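Local coordinates for protein tRNA (Adenine(22)-N(1))-methyltransferase (Mycoplasma capricolum subsp. capricolum, PDB 6QE6) that probably methylates N1 of adenine 22 in tRNA, using S-adenosylmethionine as methyl donor and releasing the S-adenosyl-L-homocysteine bound here, at residues S23-Q28 / F161-D165; L115-L121 / S138-N144; H167-L171 / L201-Y205. One frame throughout, in Å; residues are numbered along the deposited sequence.

Followed from the N terminus, the chain first enters helix 24-31, whose opening turn meets residues 161-165 in interaction 1 and so closes a loop of 132 intervening residues. Interaction 2 is nested inside that loop: 115-121 and 138-144, the exits of two neighbouring parallel strands, join across a span of only 16 residues. Interaction 3 opens after both have closed, so that no contact crosses another. Strand 168-175 links it to the other two by probable backbone hydrogen bonds, I162 O lying 2.8 Å from Y169 N and S138 O 2.7 Å from W170 N. Interactions 1 and 2 both reach the cofactor product, whereas interaction 3 attaches helix 200-217, the first of the two long C-terminal helices, to the sheet.

Interaction 1. Residues S23-Q28 / F161-D165; sequences SFRLNQ and FIYED. With SAH (S-adenosyl-L-homocysteine), chain C.
At the cofactor site of this class I, Rossmann-like methyltransferase, E164 grips the first turn of helix 24-31, the turn that presents R25 to S-adenosyl-L-homocysteine. The contact illustrates how an acidic side chain can bind the amino end of a helix and orient a ligand-binding residue at once. S23 occupies the N-cap position, and the two backbone N-H groups after it point to the carboxylate: F24 N donates to OE2 of E164 over 3.2 Å and R25 N to OE1 over 3.1 Å. Both meet their oxygens on the syn side, roughly 30° out of the carboxylate plane. E164, two residues on from I162, reaches them with its chain fully extended, CG anti to the backbone N (chi1 177°). The helix dipole would be expected to favour its negative charge.

The same OE1 forms a long salt bridge with R25 NE at 3.4 Å, the guanidinium and carboxylate planes standing 70° apart. Beyond it, R25 NH1 makes a weak hydrogen bond to SAH OXT, making E164 a second-shell residue of the pocket. Y169 of the adjacent strand 168-175 also packs on R25.

Two residues before E164, I162 makes the apolar part of the contact and divides its two branches. Its CD1 methyl rests on the aliphatic part of Q28, 3.8 Å from CG. Within 23-28 itself, Q28 OE1 hangs over the rim of one F24 face. The other branch, CG2 of I162, comes to the edge of the F24 ring, near its plane, and stops 3.8 Å from CD2.

Interaction 2. Residues L115-L121 / S138-N144; sequences LGSQTIL and SNTSVKN. With SAH (S-adenosyl-L-homocysteine), chain C.
S117 and T140 anchor the polar part of this contact, which shows how two strand-to-helix turns can be locked together by short hydroxyl side chains. Among the hydrogen bonds, a nearly straight one runs from S117 N to T140 OG1, 2.9 Å with an angle of 169°; a chi1 of 62° turns the threonine oxygen between its own backbone N and carbonyl carbon, facing that N-H. The S117 hydroxyl donates to S141 O over 2.8 Å, approaching from well above the carbonyl plane. One backbone bond, N139 N to L115 O at 3.0 Å, joins the strand ends, and the same oxygen takes a CA-H...O contact from S138. Within the second turn, S138 OG donates to T140 O and steadies the loop that supplies these acceptors.

Water adds a further link. One molecule accepts from Q118 N and lies 2.9 Å from T140 OG1, so the threonine oxygen serves both the first turn of helix 117-124 and its solvent.

Van der Waals contacts fill the remainder. N144 sets its amide against the serine, OD1 being 3.3 Å from S117 CB, and L121 crosses the same asparagine with CD2 3.9 Å from ND2. I120 packs its CD1 methyl on S138 CB, and its side chain also touches L145 of helix 143-151. On the far flank, L115 CD2 reaches the cofactor product, 3.7 Å from SAH C8.

G116 and V142 hold the N-cap positions of helices 117-124 and 143-151, which follow strands 109-115 and 133-138, the second after a short loop. Strand 109-115, helix 117-124 and strand 133-138 form a beta-alpha-beta crossover characteristic of the Rossmann-like methyltransferase fold, in which such strand ends line the cofactor pocket.

Interaction 3. Residues H167-L171 / L201-Y205; sequences HYYWL and LYISY
Y205 wedges between Y168 and W170, an aromatic cluster in which each ring meets the next by an edge. Its CD1-CE1 side stands over one face of Y168, offset toward the rim, with CE1 3.5 Å from Y168 CD2. This is an edge-to-face pair, the centroids 4.9 Å apart and the planes at 67°. Toward W170 the roles are reversed: the CZ2-CH2 edge of the indole turns to the face of Y205 in an offset edge-to-face pair with planes at 82°. W170 CZ2 lies 3.8 Å from Y205 CZ, and the phenol oxygen OH comes to the indole edge, in its plane, 3.4 Å from CH2. A chi1 of 175° swings the Y205 ring away from its own backbone N and across to the strand. F161, on neighbouring strand 155-163, also meets all three rings.

The cluster seats helix 200-217 against strand 168-175, the last-but-one strand of the Rossmann-like sheet. The helix is one of two long C-terminal helices, consistent with the coiled-coil extension of TrmK enzymes.

Away from these rings the fit is looser. L201 only grazes the edge of Y168, with CD1 4.4 Å from CE1, on an exposed flank. Between W170 and Y202 a water intervenes: the indole NE1 donates to it over 3.1 Å, and it lies in the plane of the Y202 ring, although its modelled approach to the phenol OH is too short to be relied on. That hydroxyl has a protein partner in F190 O, while Y202 CE1 remains 4.3 Å from W170 NE1.

Interaction 1. Residues S23-Q28 / F161-D165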
loop_
_atom_site.group_PDB
_atom_site.type_symbol
_atom_site.label_atom_id
_atom_site.label_comp_id
_atom_site.label_asym_id
_atom_site.label_seq_id
_atom_site.Cartn_x
_atom_site.Cartn_y
_atom_site.Cartn_z
ATOM N N SER A 23 -11.069 3.377 -9.742
ATOM C CA SER A 23 -11.435 2.020 -9.381
ATOM C C SER A 23 -11.753 1.941 -7.883
ATOM O O SER A 23 -11.438 2.851 -7.106
ATOM C CB SER A 23 -10.306 1.056 -9.743
ATOM O OG SER A 23 -9.179 1.251 -8.909
ATOM N N PHE A 24 -12.377 0.825 -7.479
ATOM C CA PHE A 24 -12.753 0.640 -6.080
ATOM C C PHE A 24 -11.555 0.796 -5.155
ATOM O O PHE A 24 -11.645 1.464 -4.115
ATOM C CB PHE A 24 -13.398 -0.733 -5.864
ATOM C CG PHE A 24 -13.838 -0.978 -4.439
ATOM C CD1 PHE A 24 -14.979 -0.374 -3.929
ATOM C CD2 PHE A 24 -13.096 -1.799 -3.598
ATOM C CE1 PHE A 24 -15.376 -0.595 -2.613
ATOM C CE2 PHE A 24 -13.489 -2.004 -2.282
ATOM C CZ PHE A 24 -14.632 -1.410 -1.802
ATOM N N ARG A 25 -10.422 0.178 -5.502
ATOM C CA ARG A 25 -9.285 0.260 -4.584
ATOM C C ARG A 25 -8.711 1.674 -4.516
ATOM O O ARG A 25 -8.266 2.099 -3.437
ATOM C CB ARG A 25 -8.204 -0.747 -4.961
ATOM C CG ARG A 25 -7.644 -0.588 -6.337
ATOM C CD ARG A 25 -6.781 -1.776 -6.654
ATOM N NE ARG A 25 -6.954 -2.155 -8.045
ATOM C CZ ARG A 25 -6.206 -1.683 -9.028
ATOM N NH1 ARG A 25 -5.223 -0.812 -8.752
ATOM N NH2 ARG A 25 -6.445 -2.078 -10.276
ATOM N N LEU A 26 -8.746 2.428 -5.630
ATOM C CA LEU A 26 -8.280 3.815 -5.586
ATOM C C LEU A 26 -9.235 4.690 -4.791
ATOM O O LEU A 26 -8.796 5.611 -4.090
ATOM C CB LEU A 26 -8.085 4.365 -7.003
ATOM C CG LEU A 26 -6.760 3.913 -7.643
ATOM C CD1 LEU A 26 -6.360 4.802 -8.797
ATOM C CD2 LEU A 26 -5.628 3.858 -6.599
ATOM N N ASN A 27 -10.537 4.414 -4.858
ATOM C CA ASN A 27 -11.440 5.161 -3.999
ATOM C C ASN A 27 -11.159 4.894 -2.536
ATOM O O ASN A 27 -11.348 5.784 -1.703
ATOM C CB ASN A 27 -12.889 4.838 -4.316
ATOM C CG ASN A 27 -13.488 5.839 -5.250
ATOM O OD1 ASN A 27 -13.595 5.598 -6.467
ATOM N ND2 ASN A 27 -13.846 7.008 -4.704
ATOM N N GLN A 28 -10.701 3.689 -2.201
ATOM C CA GLN A 28 -10.408 3.400 -0.801
ATOM C C GLN A 28 -9.255 4.253 -0.309
ATOM O O GLN A 28 -9.301 4.766 0.812
ATOM C CB GLN A 28 -10.119 1.913 -0.600
ATOM C CG GLN A 28 -11.307 0.983 -0.925
ATOM C CD GLN A 28 -12.634 1.549 -0.460
ATOM O OE1 GLN A 28 -13.529 1.819 -1.267
ATOM N NE2 GLN A 28 -12.765 1.747 0.837
ATOM N N PHE A 161 -8.486 -5.127 3.356
ATOM C CA PHE A 161 -8.205 -6.179 2.387
ATOM C C PHE A 161 -9.263 -6.109 1.302
ATOM O O PHE A 161 -10.461 -6.166 1.604
ATOM C CB PHE A 161 -8.188 -7.561 3.062
ATOM C CG PHE A 161 -7.808 -8.692 2.137
ATOM C CD1 PHE A 161 -6.511 -8.799 1.634
ATOM C CD2 PHE A 161 -8.750 -9.659 1.771
ATOM C CE1 PHE A 161 -6.157 -9.842 0.781
ATOM C CE2 PHE A 161 -8.405 -10.714 0.932
ATOM C CZ PHE A 161 -7.111 -10.804 0.434
ATOM N N ILE A 162 -8.824 -5.995 0.048
ATOM C CA ILE A 162 -9.681 -5.606 -1.071
ATOM C C ILE A 162 -9.608 -6.655 -2.180
ATOM O O ILE A 162 -8.518 -7.111 -2.556
ATOM C CB ILE A 162 -9.278 -4.225 -1.619
ATOM C CG1 ILE A 162 -9.443 -3.148 -0.542
ATOM C CG2 ILE A 162 -10.053 -3.890 -2.887
ATOM C CD1 ILE A 162 -8.769 -1.852 -0.901
ATOM N N TYR A 163 -10.767 -7.022 -2.716
ATOM C CA TYR A 163 -10.847 -7.831 -3.923
ATOM C C TYR A 163 -11.324 -6.955 -5.075
ATOM O O TYR A 163 -12.384 -6.331 -4.977
ATOM C CB TYR A 163 -11.799 -9.017 -3.737
ATOM C CG TYR A 163 -12.139 -9.652 -5.059
ATOM C CD1 TYR A 163 -11.288 -10.588 -5.639
ATOM C CD2 TYR A 163 -13.289 -9.273 -5.764
ATOM C CE1 TYR A 163 -11.581 -11.152 -6.873
ATOM C CE2 TYR A 163 -13.587 -9.824 -7.005
ATOM C CZ TYR A 163 -12.736 -10.766 -7.556
ATOM O OH TYR A 163 -13.042 -11.314 -8.787
ATOM N N GLU A 164 -10.561 -6.914 -6.168
ATOM C CA GLU A 164 -11.041 -6.245 -7.372
ATOM C C GLU A 164 -10.414 -6.871 -8.610
ATOM O O GLU A 164 -9.216 -7.158 -8.630
ATOM C CB GLU A 164 -10.749 -4.736 -7.344
ATOM C CG GLU A 164 -11.183 -4.003 -8.620
ATOM C CD GLU A 164 -11.124 -2.475 -8.500
ATOM O OE1 GLU A 164 -10.313 -1.960 -7.693
ATOM O OE2 GLU A 164 -11.896 -1.788 -9.218
ATOM N N ASP A 165 -11.240 -7.067 -9.638
ATOM C CA ASP A 165 -10.827 -7.575 -10.957
ATOM C C ASP A 165 -10.019 -8.865 -10.851
ATOM O O ASP A 165 -8.938 -9.003 -11.431
ATOM C CB ASP A 165 -10.049 -6.517 -11.738
ATOM C CG ASP A 165 -10.923 -5.360 -12.213
ATOM O OD1 ASP A 165 -12.173 -5.493 -12.267
ATOM O OD2 ASP A 165 -10.344 -4.307 -12.553
HETATM N N SAH C . -1.274 4.012 -9.580
HETATM C CA SAH C . -2.116 3.292 -10.529
HETATM C CB SAH C . -1.261 2.600 -11.601
HETATM C CG SAH C . -0.357 1.457 -11.135
HETATM S SD SAH C . 0.476 0.645 -12.525
HETATM C C SAH C . -3.009 2.266 -9.826
HETATM O O SAH C . -2.730 1.852 -8.695
HETATM O OXT SAH C . -4.026 1.822 -10.371
HETATM C "C5'" SAH C . 2.094 0.843 -11.743
HETATM C "C4'" SAH C . 2.788 2.128 -12.184
HETATM O "O4'" SAH C . 3.921 2.338 -11.375
HETATM C "C3'" SAH C . 3.305 2.051 -13.609
HETATM O "O3'" SAH C . 2.868 3.183 -14.326
HETATM C "C2'" SAH C . 4.818 2.075 -13.482
HETATM O "O2'" SAH C . 5.366 2.817 -14.537
HETATM C "C1'" SAH C . 5.022 2.749 -12.144
HETATM N N9 SAH C . 6.240 2.329 -11.450
HETATM C C8 SAH C . 6.778 1.075 -11.399
HETATM N N7 SAH C . 7.899 1.135 -10.630
HETATM C C5 SAH C . 8.071 2.389 -10.197
HETATM C C6 SAH C . 9.044 2.978 -9.405
HETATM N N6 SAH C . 10.053 2.260 -8.916
HETATM N N1 SAH C . 8.955 4.323 -9.133
HETATM C C2 SAH C . 7.911 5.076 -9.631
HETATM N N3 SAH C . 6.952 4.474 -10.419
HETATM C C4 SAH C . 7.032 3.153 -10.696
#

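Interaction 2. Residues L115-L121 / S138-N144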
loop_
_atom_site.group_PDB
_atom_site.type_symbol
_atom_site.label_atom_id
_atom_site.label_comp_id
_atom_site.label_asym_id
_atom_site.label_seq_id
_atom_site.Cartn_x
_atom_site.Cartn_y
_atom_site.Cartn_z
ATOM N N LEU A 115 1.582 -1.690 -6.952
ATOM C CA LEU A 115 2.877 -2.343 -7.025
ATOM C C LEU A 115 2.920 -3.463 -5.995
ATOM O O LEU A 115 2.057 -3.561 -5.115
ATOM C CB LEU A 115 4.017 -1.339 -6.811
ATOM C CG LEU A 115 4.076 -0.157 -7.795
ATOM C CD1 LEU A 115 5.091 0.884 -7.370
ATOM C CD2 LEU A 115 4.352 -0.622 -9.246
ATOM N N GLY A 116 3.926 -4.339 -6.139
ATOM C CA GLY A 116 4.170 -5.366 -5.149
ATOM C C GLY A 116 4.946 -4.853 -3.935
ATOM O O GLY A 116 5.655 -3.845 -3.974
ATOM N N SER A 117 4.809 -5.591 -2.833
ATOM C CA SER A 117 5.442 -5.202 -1.579
ATOM C C SER A 117 6.951 -5.095 -1.717
ATOM O O SER A 117 7.568 -4.183 -1.159
ATOM C CB SER A 117 5.081 -6.206 -0.492
ATOM O OG SER A 117 3.702 -6.101 -0.203
ATOM N N GLN A 118 7.565 -6.025 -2.441
ATOM C CA GLN A 118 9.008 -5.972 -2.634
ATOM C C GLN A 118 9.422 -4.647 -3.261
ATOM O O GLN A 118 10.267 -3.925 -2.715
ATOM C CB GLN A 118 9.444 -7.145 -3.501
ATOM C CG GLN A 118 10.754 -7.785 -3.120
ATOM C CD GLN A 118 10.764 -9.262 -3.472
ATOM O OE1 GLN A 118 10.563 -10.119 -2.604
ATOM N NE2 GLN A 118 10.955 -9.565 -4.758
ATOM N N THR A 119 8.794 -4.289 -4.393
ATOM C CA THR A 119 9.049 -2.994 -5.029
ATOM C C THR A 119 8.792 -1.840 -4.070
ATOM O O THR A 119 9.557 -0.870 -4.033
ATOM C CB THR A 119 8.159 -2.833 -6.264
ATOM O OG1 THR A 119 8.228 -4.015 -7.064
ATOM C CG2 THR A 119 8.592 -1.614 -7.099
ATOM N N ILE A 120 7.704 -1.927 -3.300
ATOM C CA ILE A 120 7.310 -0.839 -2.420
ATOM C C ILE A 120 8.328 -0.666 -1.303
ATOM O O ILE A 120 8.745 0.454 -0.990
ATOM C CB ILE A 120 5.898 -1.093 -1.868
ATOM C CG1 ILE A 120 4.852 -0.896 -2.971
ATOM C CG2 ILE A 120 5.626 -0.150 -0.720
ATOM C CD1 ILE A 120 3.513 -1.448 -2.618
ATOM N N LEU A 121 8.749 -1.776 -0.691
ATOM C CA LEU A 121 9.744 -1.698 0.369
ATOM C C LEU A 121 11.024 -1.038 -0.131
ATOM O O LEU A 121 11.617 -0.217 0.576
ATOM C CB LEU A 121 10.025 -3.092 0.924
ATOM C CG LEU A 121 11.073 -3.237 2.034
ATOM C CD1 LEU A 121 10.626 -2.533 3.299
ATOM C CD2 LEU A 121 11.343 -4.716 2.322
ATOM N N SER A 138 -0.814 -2.384 -1.915
ATOM C CA SER A 138 0.036 -3.406 -2.518
ATOM C C SER A 138 -0.799 -4.536 -3.105
ATOM O O SER A 138 -1.874 -4.878 -2.597
ATOM C CB SER A 138 1.000 -3.972 -1.480
ATOM O OG SER A 138 1.917 -4.864 -2.076
ATOM N N ASN A 139 -0.295 -5.131 -4.179
ATOM C CA ASN A 139 -0.943 -6.303 -4.756
ATOM C C ASN A 139 -0.285 -7.607 -4.319
ATOM O O ASN A 139 -0.549 -8.656 -4.915
ATOM C CB ASN A 139 -0.987 -6.201 -6.284
ATOM C CG ASN A 139 0.372 -5.995 -6.892
ATOM O OD1 ASN A 139 1.355 -6.598 -6.449
ATOM N ND2 ASN A 139 0.445 -5.151 -7.928
ATOM N N THR A 140 0.587 -7.553 -3.314
ATOM C CA THR A 140 1.042 -8.730 -2.596
ATOM C C THR A 140 0.950 -8.429 -1.110
ATOM O O THR A 140 0.941 -7.264 -0.701
ATOM C CB THR A 140 2.477 -9.146 -2.979
ATOM O OG1 THR A 140 3.415 -8.097 -2.652
ATOM C CG2 THR A 140 2.554 -9.504 -4.480
ATOM N N SER A 141 0.846 -9.494 -0.313
ATOM C CA SER A 141 0.759 -9.356 1.134
ATOM C C SER A 141 1.937 -8.542 1.662
ATOM O O SER A 141 3.023 -8.539 1.080
ATOM C CB SER A 141 0.725 -10.733 1.783
ATOM O OG SER A 141 1.919 -11.409 1.456
ATOM N N VAL A 142 1.714 -7.835 2.767
ATOM C CA VAL A 142 2.597 -6.736 3.149
ATOM C C VAL A 142 3.289 -6.968 4.486
ATOM O O VAL A 142 3.565 -6.016 5.216
ATOM C CB VAL A 142 1.815 -5.410 3.169
ATOM C CG1 VAL A 142 1.367 -5.072 1.771
ATOM C CG2 VAL A 142 0.614 -5.481 4.112
ATOM N N LYS A 143 3.602 -8.220 4.812
ATOM C CA LYS A 143 4.319 -8.493 6.058
ATOM C C LYS A 143 5.622 -7.690 6.148
ATOM O O LYS A 143 5.989 -7.205 7.219
ATOM C CB LYS A 143 4.587 -9.996 6.186
ATOM C CG LYS A 143 5.878 -10.334 6.907
ATOM C CD LYS A 143 5.679 -11.380 7.995
ATOM C CE LYS A 143 7.012 -11.795 8.611
ATOM N NZ LYS A 143 6.898 -13.107 9.292
ATOM N N ASN A 144 6.321 -7.521 5.030
ATOM C CA ASN A 144 7.563 -6.766 5.049
ATOM C C ASN A 144 7.307 -5.269 5.232
ATOM O O ASN A 144 8.152 -4.574 5.788
ATOM C CB ASN A 144 8.366 -7.050 3.766
ATOM C CG ASN A 144 7.519 -6.837 2.451
ATOM O OD1 ASN A 144 6.274 -6.740 2.502
ATOM N ND2 ASN A 144 8.205 -6.780 1.283
HETATM N N SAH C . -1.274 4.012 -9.580
HETATM C CA SAH C . -2.116 3.292 -10.529
HETATM C CB SAH C . -1.261 2.600 -11.601
HETATM C CG SAH C . -0.357 1.457 -11.135
HETATM S SD SAH C . 0.476 0.645 -12.525
HETATM C C SAH C . -3.009 2.266 -9.826
HETATM O O SAH C . -2.730 1.852 -8.695
HETATM O OXT SAH C . -4.026 1.822 -10.371
HETATM C "C5'" SAH C . 2.094 0.843 -11.743
HETATM C "C4'" SAH C . 2.788 2.128 -12.184
HETATM O "O4'" SAH C . 3.921 2.338 -11.375
HETATM C "C3'" SAH C . 3.305 2.051 -13.609
HETATM O "O3'" SAH C . 2.868 3.183 -14.326
HETATM C "C2'" SAH C . 4.818 2.075 -13.482
HETATM O "O2'" SAH C . 5.366 2.817 -14.537
HETATM C "C1'" SAH C . 5.022 2.749 -12.144
HETATM N N9 SAH C . 6.240 2.329 -11.450
HETATM C C8 SAH C . 6.778 1.075 -11.399
HETATM N N7 SAH C . 7.899 1.135 -10.630
HETATM C C5 SAH C . 8.071 2.389 -10.197
HETATM C C6 SAH C . 9.044 2.978 -9.405
HETATM N N6 SAH C . 10.053 2.260 -8.916
HETATM N N1 SAH C . 8.955 4.323 -9.133
HETATM C C2 SAH C . 7.911 5.076 -9.631
HETATM N N3 SAH C . 6.952 4.474 -10.419
HETATM C C4 SAH C . 7.032 3.153 -10.696
HETATM O O HOH W 1 6.125 -8.577 -3.596
#

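Interaction 3. Residues H167-L171 / L201-Y205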
loop_
_atom_site.group_PDB
_atom_site.type_symbol
_atom_site.label_atom_id
_atom_site.label_comp_id
_atom_site.label_asym_id
_atom_site.label_seq_id
_atom_site.Cartn_x
_atom_site.Cartn_y
_atom_site.Cartn_z
ATOM N N HIS A 167 -8.335 -10.093 -8.411
ATOM C CA HIS A 167 -7.053 -9.847 -7.755
ATOM C C HIS A 167 -7.294 -9.338 -6.338
ATOM O O HIS A 167 -8.268 -8.626 -6.070
ATOM C CB HIS A 167 -6.203 -8.815 -8.508
ATOM C CG HIS A 167 -5.457 -9.374 -9.676
ATOM N ND1 HIS A 167 -6.041 -9.564 -10.911
ATOM C CD2 HIS A 167 -4.166 -9.769 -9.805
ATOM C CE1 HIS A 167 -5.145 -10.060 -11.750
ATOM N NE2 HIS A 167 -4.001 -10.197 -11.103
ATOM N N TYR A 168 -6.379 -9.671 -5.437
ATOM C CA TYR A 168 -6.436 -9.151 -4.080
ATOM C C TYR A 168 -5.418 -8.037 -3.861
ATOM O O TYR A 168 -4.397 -7.932 -4.552
ATOM C CB TYR A 168 -6.230 -10.268 -3.062
ATOM C CG TYR A 168 -7.382 -11.218 -3.111
ATOM C CD1 TYR A 168 -8.612 -10.859 -2.592
ATOM C CD2 TYR A 168 -7.263 -12.449 -3.735
ATOM C CE1 TYR A 168 -9.696 -11.719 -2.654
ATOM C CE2 TYR A 168 -8.344 -13.319 -3.807
ATOM C CZ TYR A 168 -9.556 -12.947 -3.262
ATOM O OH TYR A 168 -10.630 -13.802 -3.325
ATOM N N TYR A 169 -5.734 -7.182 -2.894
ATOM C CA TYR A 169 -4.948 -5.992 -2.617
ATOM C C TYR A 169 -4.885 -5.747 -1.117
ATOM O O TYR A 169 -5.855 -5.986 -0.389
ATOM C CB TYR A 169 -5.535 -4.770 -3.310
ATOM C CG TYR A 169 -5.511 -4.877 -4.807
ATOM C CD1 TYR A 169 -6.586 -5.434 -5.503
ATOM C CD2 TYR A 169 -4.416 -4.418 -5.529
ATOM C CE1 TYR A 169 -6.561 -5.529 -6.852
ATOM C CE2 TYR A 169 -4.386 -4.511 -6.888
ATOM C CZ TYR A 169 -5.454 -5.076 -7.548
ATOM O OH TYR A 169 -5.423 -5.168 -8.919
ATOM N N TRP A 170 -3.743 -5.240 -0.674
ATOM C CA TRP A 170 -3.461 -5.042 0.738
ATOM C C TRP A 170 -3.282 -3.545 0.945
ATOM O O TRP A 170 -2.312 -2.950 0.462
ATOM C CB TRP A 170 -2.218 -5.826 1.166
ATOM C CG TRP A 170 -2.384 -7.341 1.307
ATOM C CD1 TRP A 170 -2.503 -8.038 2.471
ATOM C CD2 TRP A 170 -2.400 -8.328 0.254
ATOM N NE1 TRP A 170 -2.605 -9.389 2.219
ATOM C CE2 TRP A 170 -2.551 -9.592 0.867
ATOM C CE3 TRP A 170 -2.319 -8.262 -1.142
ATOM C CZ2 TRP A 170 -2.610 -10.784 0.129
ATOM C CZ3 TRP A 170 -2.372 -9.430 -1.865
ATOM C CH2 TRP A 170 -2.518 -10.684 -1.228
ATOM N N LEU A 171 -4.215 -2.927 1.639
ATOM C CA LEU A 171 -4.139 -1.500 1.867
ATOM C C LEU A 171 -3.647 -1.255 3.285
ATOM O O LEU A 171 -4.178 -1.838 4.235
ATOM C CB LEU A 171 -5.498 -0.841 1.625
ATOM C CG LEU A 171 -5.573 0.657 1.905
ATOM C CD1 LEU A 171 -6.286 1.397 0.804
ATOM C CD2 LEU A 171 -6.284 0.875 3.220
ATOM N N LEU A 201 -14.126 -11.890 4.131
ATOM C CA LEU A 201 -13.348 -11.894 2.894
ATOM C C LEU A 201 -11.918 -12.370 3.154
ATOM O O LEU A 201 -11.429 -13.303 2.500
ATOM C CB LEU A 201 -13.361 -10.501 2.251
ATOM C CG LEU A 201 -12.622 -10.339 0.911
ATOM C CD1 LEU A 201 -13.296 -11.142 -0.205
ATOM C CD2 LEU A 201 -12.500 -8.875 0.501
ATOM N N TYR A 202 -11.248 -11.762 4.143
ATOM C CA TYR A 202 -9.846 -12.084 4.420
ATOM C C TYR A 202 -9.697 -13.485 5.005
ATOM O O TYR A 202 -8.739 -14.204 4.688
ATOM C CB TYR A 202 -9.249 -11.031 5.368
ATOM C CG TYR A 202 -7.759 -11.105 5.558
ATOM C CD1 TYR A 202 -6.912 -11.316 4.486
ATOM C CD2 TYR A 202 -7.189 -10.947 6.822
ATOM C CE1 TYR A 202 -5.538 -11.389 4.660
ATOM C CE2 TYR A 202 -5.803 -11.010 7.007
ATOM C CZ TYR A 202 -4.987 -11.235 5.920
ATOM O OH TYR A 202 -3.620 -11.305 6.080
ATOM N N ILE A 203 -10.619 -13.887 5.878
ATOM C CA ILE A 203 -10.557 -15.243 6.407
ATOM C C ILE A 203 -10.706 -16.249 5.274
ATOM O O ILE A 203 -9.969 -17.241 5.202
ATOM C CB ILE A 203 -11.617 -15.443 7.507
ATOM C CG1 ILE A 203 -11.264 -14.586 8.727
ATOM C CG2 ILE A 203 -11.696 -16.899 7.902
ATOM C CD1 ILE A 203 -12.384 -14.478 9.738
ATOM N N SER A 204 -11.628 -15.983 4.349
ATOM C CA SER A 204 -11.816 -16.864 3.203
ATOM C C SER A 204 -10.526 -17.001 2.401
ATOM O O SER A 204 -10.099 -18.114 2.062
ATOM C CB SER A 204 -12.943 -16.326 2.336
ATOM O OG SER A 204 -13.150 -17.202 1.266
ATOM N N TYR A 205 -9.872 -15.867 2.127
ATOM C CA TYR A 205 -8.591 -15.878 1.431
ATOM C C TYR A 205 -7.551 -16.720 2.175
ATOM O O TYR A 205 -6.773 -17.454 1.552
ATOM C CB TYR A 205 -8.104 -14.441 1.252
ATOM C CG TYR A 205 -6.730 -14.335 0.639
ATOM C CD1 TYR A 205 -6.573 -14.275 -0.747
ATOM C CD2 TYR A 205 -5.594 -14.297 1.434
ATOM C CE1 TYR A 205 -5.326 -14.181 -1.320
ATOM C CE2 TYR A 205 -4.343 -14.210 0.872
ATOM C CZ TYR A 205 -4.216 -14.145 -0.506
ATOM O OH TYR A 205 -2.965 -14.055 -1.073
HETATM O O HOH W 2 -1.848 -11.516 4.314
#